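Local coordinates for protein SmhB (Serratia marcescens, PDB 6ZZ5) that serves as the B component, here in its soluble form, of Smh, a tripartite alpha-pore-forming toxin that probably perforates target cell membranes, at residues T279-N282 against N283-D286; Q347-A350 against D351-K354. All coordinates share one frame; numbering follows the deposited sequence.

Interaction 1 of 2, residues T279-N282 against N283-D286; sequences TQMN and NAWD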
loop_
_atom_site.group_PDB
_atom_site.type_symbol
_atom_site.label_atom_id
_atom_site.label_comp_id
_atom_site.label_asym_id
_atom_site.label_seq_id
_atom_site.Cartn_x
_atom_site.Cartn_y
_atom_site.Cartn_z
ATOM N N THR A 279 0.756 -3.714 -11.379
ATOM C CA THR A 279 0.494 -4.530 -12.565
ATOM C C THR A 279 -0.919 -4.210 -13.077
ATOM O O THR A 279 -1.063 -3.954 -14.278
ATOM C CB THR A 279 0.688 -6.027 -12.270
ATOM O OG1 THR A 279 2.033 -6.113 -11.800
ATOM C CG2 THR A 279 0.428 -6.914 -13.458
ATOM N N GLN A 280 -1.925 -4.262 -12.224
ATOM C CA GLN A 280 -3.316 -3.900 -12.626
ATOM C C GLN A 280 -3.302 -2.474 -13.239
ATOM O O GLN A 280 -3.888 -2.282 -14.299
ATOM C CB GLN A 280 -4.239 -4.059 -11.426
ATOM C CG GLN A 280 -5.671 -3.614 -11.679
ATOM C CD GLN A 280 -6.621 -3.635 -10.491
ATOM O OE1 GLN A 280 -6.235 -3.774 -9.344
ATOM N NE2 GLN A 280 -7.890 -3.350 -10.754
ATOM N N MET A 281 -2.617 -1.514 -12.644
ATOM C CA MET A 281 -2.594 -0.114 -13.167
ATOM C C MET A 281 -1.946 -0.096 -14.542
ATOM O O MET A 281 -2.538 0.518 -15.430
ATOM C CB MET A 281 -1.876 0.854 -12.223
ATOM C CG MET A 281 -2.102 2.309 -12.552
ATOM S SD MET A 281 -3.807 2.855 -12.405
ATOM C CE MET A 281 -4.192 3.077 -14.141
ATOM N N ASN A 282 -0.779 -0.728 -14.714
ATOM C CA ASN A 282 -0.076 -0.808 -16.029
ATOM C C ASN A 282 -0.985 -1.477 -17.057
ATOM O O ASN A 282 -1.017 -1.024 -18.192
ATOM C CB ASN A 282 1.242 -1.581 -15.881
ATOM C CG ASN A 282 2.182 -1.509 -17.048
ATOM O OD1 ASN A 282 1.866 -1.004 -18.136
ATOM N ND2 ASN A 282 3.373 -2.020 -16.830
ATOM N N ASN A 283 -1.679 -2.558 -16.687
ATOM C CA ASN A 283 -2.586 -3.263 -17.614
ATOM C C ASN A 283 -3.733 -2.329 -18.048
ATOM O O ASN A 283 -4.167 -2.387 -19.222
ATOM C CB ASN A 283 -3.171 -4.520 -16.979
ATOM C CG ASN A 283 -2.150 -5.626 -16.827
ATOM O OD1 ASN A 283 -1.100 -5.584 -17.445
ATOM N ND2 ASN A 283 -2.484 -6.587 -15.993
ATOM N N ALA A 284 -4.185 -1.450 -17.167
ATOM C CA ALA A 284 -5.279 -0.500 -17.485
ATOM C C ALA A 284 -4.755 0.560 -18.468
ATOM O O ALA A 284 -5.424 0.791 -19.500
ATOM C CB ALA A 284 -5.866 0.063 -16.217
ATOM N N TRP A 285 -3.558 1.103 -18.263
ATOM C CA TRP A 285 -2.967 2.017 -19.266
ATOM C C TRP A 285 -2.818 1.284 -20.600
ATOM O O TRP A 285 -3.055 1.907 -21.623
ATOM C CB TRP A 285 -1.621 2.549 -18.788
ATOM C CG TRP A 285 -1.705 3.615 -17.758
ATOM C CD1 TRP A 285 -1.314 3.549 -16.444
ATOM C CD2 TRP A 285 -2.099 4.980 -17.987
ATOM N NE1 TRP A 285 -1.478 4.759 -15.833
ATOM C CE2 TRP A 285 -1.959 5.660 -16.746
ATOM C CE3 TRP A 285 -2.607 5.668 -19.092
ATOM C CZ2 TRP A 285 -2.242 7.011 -16.591
ATOM C CZ3 TRP A 285 -2.867 7.014 -18.943
ATOM C CH2 TRP A 285 -2.743 7.653 -17.694
ATOM N N ASP A 286 -2.392 0.007 -20.588
ATOM C CA ASP A 286 -2.213 -0.754 -21.847
ATOM C C ASP A 286 -3.549 -0.792 -22.620
ATOM O O ASP A 286 -3.526 -0.653 -23.862
ATOM C CB ASP A 286 -1.683 -2.169 -21.605
ATOM C CG ASP A 286 -1.218 -2.786 -22.910
ATOM O OD1 ASP A 286 -0.317 -2.202 -23.537
ATOM O OD2 ASP A 286 -1.792 -3.807 -23.302
#
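Met-281 and Trp-285 meet one turn apart on helix 252-300 in a Met-aromatic contact. The sulfur takes an oblique position, with Met-281 SD 5.3 Å from the centroid of the five-membered ring of Trp-285. The closer touch is made by the terminal methyl, since Met-281 CE lies 3.6 Å from Trp-285 NE1. Bends at chi2 (63°) and chi3 (-109°) turn the thioether toward the C-terminal end of the helix and bring this methyl to the pyrrole side of the indole. The same methyl approaches the side chain of Ala-284, with CE 4.0 Å from CB.

Main-chain bonds hold the turn. Asn-283 N donates to Thr-279 O at 2.9 Å, and Asp-286 N donates to Asn-282 O over the same distance. Trp-285 N binds Met-281 O at 3.1 Å. Ala-284 N donates to Gln-280 O and makes a second, weak bond to Met-281 O.

On another side, Thr-279 and Asn-283 run side by side and point the same way. Thr-279 CG2 comes within 3.9 Å of Asn-283 ND2. Thr-279 OG1 bonds to the carbonyl of Val-275, a turn earlier.

Two polar ends reach other helices. Trp-285 NE1 donates to Asn-75 on helix 44-92, and Asp-286 OD1 accepts from Gln-117 on helix 99-151. Met-281 and Trp-285 also pack on Met-8 of helix 4-30, within the long bundle.

Interaction 2 of 2, residues Q347-A350 against D351-K354; sequences QSIA and DFVK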
loop_
_atom_site.group_PDB
_atom_site.type_symbol
_atom_site.label_atom_id
_atom_site.label_comp_id
_atom_site.label_asym_id
_atom_site.label_seq_id
_atom_site.Cartn_x
_atom_site.Cartn_y
_atom_site.Cartn_z
ATOM N N GLN A 347 0.965 1.966 25.733
ATOM C CA GLN A 347 -0.202 1.355 25.052
ATOM C C GLN A 347 0.336 0.620 23.826
ATOM O O GLN A 347 0.985 1.277 22.941
ATOM C CB GLN A 347 -1.237 2.414 24.644
ATOM C CG GLN A 347 -1.998 3.047 25.803
ATOM C CD GLN A 347 -2.938 4.137 25.342
ATOM O OE1 GLN A 347 -3.279 4.264 24.181
ATOM N NE2 GLN A 347 -3.316 4.989 26.267
ATOM N N SER A 348 -0.056 -0.637 23.690
ATOM C CA SER A 348 0.142 -1.421 22.444
ATOM C C SER A 348 -0.766 -0.847 21.357
ATOM O O SER A 348 -1.718 -0.109 21.673
ATOM C CB SER A 348 -0.172 -2.888 22.704
ATOM O OG SER A 348 -1.553 -3.047 22.968
ATOM N N ILE A 349 -0.548 -1.206 20.100
ATOM C CA ILE A 349 -1.498 -0.754 19.048
ATOM C C ILE A 349 -2.895 -1.299 19.339
ATOM O O ILE A 349 -3.852 -0.542 19.150
ATOM C CB ILE A 349 -0.999 -1.036 17.619
ATOM C CG1 ILE A 349 -1.828 -0.214 16.634
ATOM C CG2 ILE A 349 -0.991 -2.525 17.301
ATOM C CD1 ILE A 349 -1.696 1.318 16.835
ATOM N N ALA A 350 -3.048 -2.537 19.818
ATOM C CA ALA A 350 -4.396 -3.067 20.153
ATOM C C ALA A 350 -5.053 -2.293 21.312
ATOM O O ALA A 350 -6.266 -2.015 21.227
ATOM C CB ALA A 350 -4.343 -4.546 20.490
ATOM N N ASP A 351 -4.308 -1.914 22.341
ATOM C CA ASP A 351 -4.833 -1.118 23.486
ATOM C C ASP A 351 -5.285 0.254 22.968
ATOM O O ASP A 351 -6.371 0.693 23.325
ATOM C CB ASP A 351 -3.762 -0.990 24.566
ATOM C CG ASP A 351 -4.242 -0.370 25.857
ATOM O OD1 ASP A 351 -5.444 -0.438 26.140
ATOM O OD2 ASP A 351 -3.394 0.171 26.553
ATOM N N PHE A 352 -4.484 0.899 22.117
ATOM C CA PHE A 352 -4.806 2.239 21.569
ATOM C C PHE A 352 -6.106 2.173 20.753
ATOM O O PHE A 352 -6.974 3.026 20.891
ATOM C CB PHE A 352 -3.693 2.696 20.633
ATOM C CG PHE A 352 -3.911 4.069 20.071
ATOM C CD1 PHE A 352 -3.650 5.198 20.848
ATOM C CD2 PHE A 352 -4.316 4.219 18.741
ATOM C CE1 PHE A 352 -3.852 6.465 20.308
ATOM C CE2 PHE A 352 -4.478 5.482 18.201
ATOM C CZ PHE A 352 -4.270 6.601 19.000
ATOM N N VAL A 353 -6.213 1.179 19.877
ATOM C CA VAL A 353 -7.413 1.011 19.027
ATOM C C VAL A 353 -8.600 0.625 19.906
ATOM O O VAL A 353 -9.701 1.141 19.646
ATOM C CB VAL A 353 -7.134 0.044 17.867
ATOM C CG1 VAL A 353 -8.416 -0.332 17.144
ATOM C CG2 VAL A 353 -6.114 0.655 16.919
ATOM N N LYS A 354 -8.398 -0.196 20.937
ATOM C CA LYS A 354 -9.518 -0.569 21.833
ATOM C C LYS A 354 -10.060 0.692 22.514
ATOM O O LYS A 354 -11.277 0.889 22.518
ATOM C CB LYS A 354 -9.096 -1.634 22.826
ATOM C CG LYS A 354 -10.225 -2.268 23.634
ATOM C CD LYS A 354 -9.730 -3.605 24.200
ATOM C CE LYS A 354 -10.089 -3.835 25.648
ATOM N NZ LYS A 354 -11.498 -4.268 25.766
#
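Ser-348 is the N-cap of helix 349-359: its OG accepts from Asp-351 N at 3.0 Å, nearly straight (160°). A chi1 of 67° sets OG between the backbone N and the carbonyl carbon of Ser-348, turned toward the first turn. OG is also hydrogen-bonded to Glu-241 of helix 230-245, so the cap links two helices.

The buried part is made by Ile-349, Ala-350 and Val-353. Ile-349 and Val-353 lie one turn apart, with Ile-349 CG1 4.4 Å from Val-353 CG2. Both rest on Ala-217 of strand 216-221, while Ala-350 lies against Glu-241. Phe-352 is partly exposed and stands at the border. Ile-349 CD1 approaches Phe-352 CD2 at 4.3 Å, obliquely to the ring, and both side chains touch Ala-195 of strand 191-196. Bonds from Phe-352 N to Ser-348 O and from Val-353 N to Ile-349 O continue the helix from the cap.

The other side is more open to solvent. Lys-354 is exposed, and its side chain touches Asp-234. Asp-351 is partly exposed and has two conformers. In one of them its OD1 forms a salt bridge with Arg-355, and Gln-347 crosses it at about a right angle, a tentative contact. From this side Gln-347, partly exposed and extended beyond CG, reaches across to the phenylalanine. There Gln-347 OE1 lies at the ring edge, near the ring plane, 3.5 Å from Phe-352 CD1.

From the N terminus come helices 4-30, 44-92 and 99-151, which pack against interaction 1. Strands 191-196 and 216-221 and helix 230-245, the neighbours of interaction 2, come next. Interaction 1 follows within helix 252-300, and interaction 2 comes near the C-terminus, at the start of helix 349-359. Each is local to one continuous run of residues, so neither closes a long loop. They are in series and neither nest nor cross. The centres of interactions 1 and 2 are about 38 Å apart, on opposite sides of the centre of the chain. Interaction 1 belongs to the helical bundle, whereas interaction 2 joins the last helix to the small sheet and helix 230-245.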